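PDB 4ZVA: diguanylate cyclase DosC from Escherichia coli, which senses oxygen through a haem-bearing globin domain and makes the second messenger cyclic-di-GMP from two molecules of GTP. Local coordinates for the interface of chains A and B. Coordinates in Å, arbitrary orientation; residue numbers count along the deposited sequence, not the author numbering. Chains: chain A/B, Diguanylate cyclase DosC.

Contact 1: the interface of chains A and B. Residues chain A 104-105, 108; chain B 3, 6, 140-141, 144, 148.
A:Arg108, on helix 100-119, reaches two carboxylates of chain B, one on each of two helices. Charged hydrogen bonds carry the contact. A:Arg108 NE lies 2.5 Å from B:Glu144 OE1, a fairly straight bond (160° at H) in which the acceptor sits in the guanidinium plane while the donor comes from above the carboxylate plane. A:Arg108 NH2 gives another, 2.6 Å to B:Glu6 OE1; here too the donor stands above the carboxylate, whose plane is turned 85° to the guanidinium. The arginine starts extended and bends at chi3 (71°), which swings its head across the B:Glu144 side chain at about a right angle. Water 1, at the guanidinium edge 2.9 Å from A:Arg108 NH2, also lies near B:Glu144 OE2, though the short water-to-carboxylate distance is doubtful. Within chain B, B:Arg148 NH1 reaches B:Glu144 OE2 at 3.2 Å on its anti side, tilted out of the carboxylate plane, so the carboxylate has an arginine on each oxygen and is likely to stay ionised. A:Met105 CG lies against the same carboxylate, 3.8 Å from B:Glu144 CD. Apolar packing is thinner: A:Arg108 CG rests 3.8 Å from B:Asp140 CB, and its CD faces the backbone of B:Ile141. Putting a leucine at A:Arg108 would probably leave the carboxylates of B:Glu6 and B:Glu144 without their partner across the interface and let B:Glu6 swing away. As a two-pronged salt bridge in a symmetric helical interface, the site ties helix 100-119 of chain A to helices 2-13 and 125-147 of chain B; it is likely to support pairing of the oxygen-sensing globin domains.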
loop_
_atom_site.group_PDB
_atom_site.type_symbol
_atom_site.label_atom_id
_atom_site.label_comp_id
_atom_site.label_asym_id
_atom_site.label_seq_id
_atom_site.Cartn_x
_atom_site.Cartn_y
_atom_site.Cartn_z
ATOM N N GLU A 104 8.234 -5.177 3.304
ATOM C CA GLU A 104 6.938 -4.879 2.703
ATOM C C GLU A 104 5.798 -5.276 3.634
ATOM O O GLU A 104 4.808 -4.555 3.762
ATOM C CB GLU A 104 6.788 -5.595 1.358
ATOM C CG GLU A 104 5.457 -5.330 0.672
ATOM C CD GLU A 104 5.201 -6.266 -0.492
ATOM O OE1 GLU A 104 5.921 -6.172 -1.508
ATOM O OE2 GLU A 104 4.276 -7.100 -0.385
ATOM N N MET A 105 5.951 -6.426 4.283
ATOM C CA MET A 105 4.982 -6.903 5.261
ATOM C C MET A 105 4.856 -5.926 6.428
ATOM O O MET A 105 3.769 -5.735 6.975
ATOM C CB MET A 105 5.376 -8.293 5.770
ATOM C CG MET A 105 4.420 -8.894 6.792
ATOM S SD MET A 105 4.837 -8.488 8.502
ATOM C CE MET A 105 6.433 -9.281 8.660
ATOM N N ARG A 108 2.676 -3.093 5.377
ATOM C CA ARG A 108 1.276 -3.493 5.330
ATOM C C ARG A 108 0.678 -3.471 6.730
ATOM O O ARG A 108 -0.451 -3.024 6.925
ATOM C CB ARG A 108 1.116 -4.881 4.707
ATOM C CG ARG A 108 -0.338 -5.243 4.430
ATOM C CD ARG A 108 -0.480 -6.617 3.795
ATOM N NE ARG A 108 -0.180 -7.694 4.731
ATOM C CZ ARG A 108 -1.025 -8.126 5.662
ATOM N NH1 ARG A 108 -2.222 -7.567 5.781
ATOM N NH2 ARG A 108 -0.674 -9.115 6.472
ATOM N N MET B 3 -1.734 -15.942 5.627
ATOM C CA MET B 3 -2.247 -14.975 4.664
ATOM C C MET B 3 -3.687 -15.297 4.286
ATOM O O MET B 3 -4.513 -14.398 4.120
ATOM C CB MET B 3 -1.369 -14.935 3.411
ATOM C CG MET B 3 -0.005 -14.304 3.628
ATOM S SD MET B 3 -0.116 -12.629 4.293
ATOM C CE MET B 3 -1.032 -11.802 2.995
ATOM N N GLU B 6 -6.047 -14.203 7.026
ATOM C CA GLU B 6 -6.210 -12.754 7.055
ATOM C C GLU B 6 -7.105 -12.267 5.917
ATOM O O GLU B 6 -7.973 -11.419 6.119
ATOM C CB GLU B 6 -4.854 -12.050 6.989
ATOM C CG GLU B 6 -4.971 -10.546 6.820
ATOM C CD GLU B 6 -3.919 -9.779 7.591
ATOM O OE1 GLU B 6 -2.743 -10.200 7.581
ATOM O OE2 GLU B 6 -4.271 -8.754 8.212
ATOM N N ASP B 140 -3.110 -4.768 -0.865
ATOM C CA ASP B 140 -1.871 -4.970 -0.118
ATOM C C ASP B 140 -1.692 -6.429 0.273
ATOM O O ASP B 140 -0.583 -6.957 0.229
ATOM C CB ASP B 140 -1.831 -4.089 1.131
ATOM C CG ASP B 140 -1.372 -2.680 0.829
ATOM O OD1 ASP B 140 -0.860 -2.446 -0.288
ATOM O OD2 ASP B 140 -1.507 -1.808 1.712
ATOM N N ILE B 141 -2.782 -7.072 0.680
ATOM C CA ILE B 141 -2.729 -8.482 1.042
ATOM C C ILE B 141 -2.364 -9.314 -0.184
ATOM O O ILE B 141 -1.560 -10.243 -0.100
ATOM C CB ILE B 141 -4.075 -8.970 1.624
ATOM C CG1 ILE B 141 -4.219 -8.523 3.078
ATOM C CG2 ILE B 141 -4.189 -10.481 1.544
ATOM C CD1 ILE B 141 -5.565 -8.856 3.683
ATOM N N GLU B 144 1.368 -8.869 -0.975
ATOM C CA GLU B 144 2.237 -9.639 -0.091
ATOM C C GLU B 144 2.278 -11.107 -0.505
ATOM O O GLU B 144 3.341 -11.724 -0.510
ATOM C CB GLU B 144 1.793 -9.510 1.367
ATOM C CG GLU B 144 2.681 -10.276 2.337
ATOM C CD GLU B 144 2.390 -9.954 3.788
ATOM O OE1 GLU B 144 1.936 -8.824 4.062
ATOM O OE2 GLU B 144 2.625 -10.823 4.655
ATOM N N ARG B 148 5.740 -12.665 -1.699
ATOM C CA ARG B 148 6.271 -13.748 -0.876
ATOM C C ARG B 148 6.163 -15.088 -1.601
ATOM O O ARG B 148 5.645 -16.060 -1.053
ATOM C CB ARG B 148 5.558 -13.800 0.480
ATOM C CG ARG B 148 5.866 -12.573 1.334
ATOM C CD ARG B 148 5.290 -12.615 2.742
ATOM N NE ARG B 148 6.158 -13.341 3.663
ATOM C CZ ARG B 148 5.946 -13.436 4.971
ATOM N NH1 ARG B 148 4.897 -12.839 5.519
ATOM N NH2 ARG B 148 6.791 -14.116 5.734
HETATM O O HOH W 1 1.447 -11.029 6.773
#

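Contact 2: the interface of chains A and B. Residues chain A 6, 140-141, 144; chain B 108, 111.
B:Arg108 lies across helix 125-147 of chain A, with A:Ile141 over a face of its guanidinium and carboxylates at the edge. Followed outward, CB comes only to the outskirts of A:Glu144 OE1, and B:Arg108 CG packs 3.8 Å from A:Asp140 CB. CD passes the A:Asp140 carbonyl oxygen and A:Glu144 OE1. A turn at chi3 (70°) then points B:Arg108 NE at the same A:Glu144 OE1, 2.6 Å away; this salt-bridging hydrogen bond lies in the guanidinium plane but meets the carboxylate from above. B:Arg108 CZ is capped by A:Ile141 CD1 at 3.4 Å, the methyl sitting over the centre of the flat group. That methyl gets there because CG1 runs anti to the backbone N (chi1 -170°) and chi2 bends the chain towards the arginine. B:Arg108 NH1 gives a nearly straight bond (177° at H) to A:Glu6 OE1, 3.1 Å away on the anti side, though tilted out of the carboxylate plane. B:Arg108 NH2 turns to the O of water 2 at 2.9 Å, and water 2 O continues to A:Glu144 OE2 at 2.7 Å. A:Glu144 is thereby linked to the guanidinium through both oxygens, directly and through solvent, which should restrain rotation of the carboxylate and the arginine head. About one helical turn farther along helix 100-119, B:Lys111 crosses A:Asp140 at about a right angle, and B:Lys111 NZ makes a salt bridge to A:Asp140 OD2, 2.9 Å away, from above the carboxylate plane. Together the lysine and arginine bind successive acidic side chains of one partner helix. This charged, methyl-capped patch joins the two chains in the crystal and is likely to hold the globin domains together in a dimer and fix the register of their helices.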
loop_
_atom_site.group_PDB
_atom_site.type_symbol
_atom_site.label_atom_id
_atom_site.label_comp_id
_atom_site.label_asym_id
_atom_site.label_seq_id
_atom_site.Cartn_x
_atom_site.Cartn_y
_atom_site.Cartn_z
ATOM N N GLU A 6 6.992 13.396 -7.624
ATOM C CA GLU A 6 5.793 12.653 -7.257
ATOM C C GLU A 6 5.427 12.902 -5.797
ATOM O O GLU A 6 4.268 13.160 -5.473
ATOM C CB GLU A 6 6.004 11.159 -7.508
ATOM C CG GLU A 6 4.896 10.264 -6.982
ATOM C CD GLU A 6 3.696 10.204 -7.901
ATOM O OE1 GLU A 6 2.738 9.472 -7.573
ATOM O OE2 GLU A 6 3.711 10.882 -8.951
ATOM N N ASP A 140 3.114 4.619 1.058
ATOM C CA ASP A 140 3.461 3.850 -0.136
ATOM C C ASP A 140 4.606 4.465 -0.940
ATOM O O ASP A 140 5.489 3.746 -1.408
ATOM C CB ASP A 140 2.237 3.691 -1.039
ATOM C CG ASP A 140 1.339 2.547 -0.609
ATOM O OD1 ASP A 140 1.778 1.723 0.219
ATOM O OD2 ASP A 140 0.195 2.465 -1.112
ATOM N N ILE A 141 4.590 5.786 -1.107
ATOM C CA ILE A 141 5.657 6.460 -1.841
ATOM C C ILE A 141 6.982 6.311 -1.089
ATOM O O ILE A 141 8.038 6.154 -1.701
ATOM C CB ILE A 141 5.337 7.964 -2.105
ATOM C CG1 ILE A 141 6.341 8.568 -3.087
ATOM C CG2 ILE A 141 5.320 8.783 -0.831
ATOM C CD1 ILE A 141 6.146 8.108 -4.498
ATOM N N GLU A 144 8.369 2.701 -1.574
ATOM C CA GLU A 144 8.989 2.483 -2.874
ATOM C C GLU A 144 10.411 3.033 -2.891
ATOM O O GLU A 144 11.316 2.384 -3.405
ATOM C CB GLU A 144 8.161 3.116 -3.993
ATOM C CG GLU A 144 8.757 2.895 -5.381
ATOM C CD GLU A 144 7.839 3.348 -6.502
ATOM O OE1 GLU A 144 6.604 3.314 -6.320
ATOM O OE2 GLU A 144 8.355 3.756 -7.564
ATOM N N ARG B 108 1.480 0.507 -6.301
ATOM C CA ARG B 108 1.316 1.865 -5.799
ATOM C C ARG B 108 0.527 2.700 -6.793
ATOM O O ARG B 108 -0.364 3.459 -6.414
ATOM C CB ARG B 108 2.670 2.521 -5.523
ATOM C CG ARG B 108 2.560 3.868 -4.824
ATOM C CD ARG B 108 3.923 4.486 -4.558
ATOM N NE ARG B 108 4.580 4.920 -5.786
ATOM C CZ ARG B 108 4.286 6.039 -6.440
ATOM N NH1 ARG B 108 3.334 6.843 -5.984
ATOM N NH2 ARG B 108 4.940 6.355 -7.549
ATOM N N LYS B 111 -3.189 1.578 -6.564
ATOM C CA LYS B 111 -3.827 2.126 -5.374
ATOM C C LYS B 111 -4.033 3.625 -5.529
ATOM O O LYS B 111 -5.034 4.172 -5.072
ATOM C CB LYS B 111 -2.996 1.815 -4.128
ATOM C CG LYS B 111 -3.045 0.349 -3.733
ATOM C CD LYS B 111 -2.157 0.047 -2.539
ATOM C CE LYS B 111 -0.688 0.118 -2.912
ATOM N NZ LYS B 111 0.180 -0.322 -1.785
HETATM O O HOH W 2 7.169 5.516 -9.160
#

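Contact 1 and contact 2 have C-alpha centres about 16 Å apart and are related by the two-fold of the assembly: each sets helix 100-119 of one chain against helices 2-13 and 125-147 of the other. A:Arg108 with B:Glu6, B:Asp140, B:Ile141 and B:Glu144 has its twin in B:Arg108 with the same residues of chain A. Details differ: B:Glu6 hydrogen-bonds A:Arg108 NH2, A:Glu6 B:Arg108 NH1, and the isoleucines differ in torsions. These grips would fasten a dimer from both chains, as helix pairing in globin-coupled sensors suggests, and a haem-driven shift could plausibly pass through them towards the cyclase.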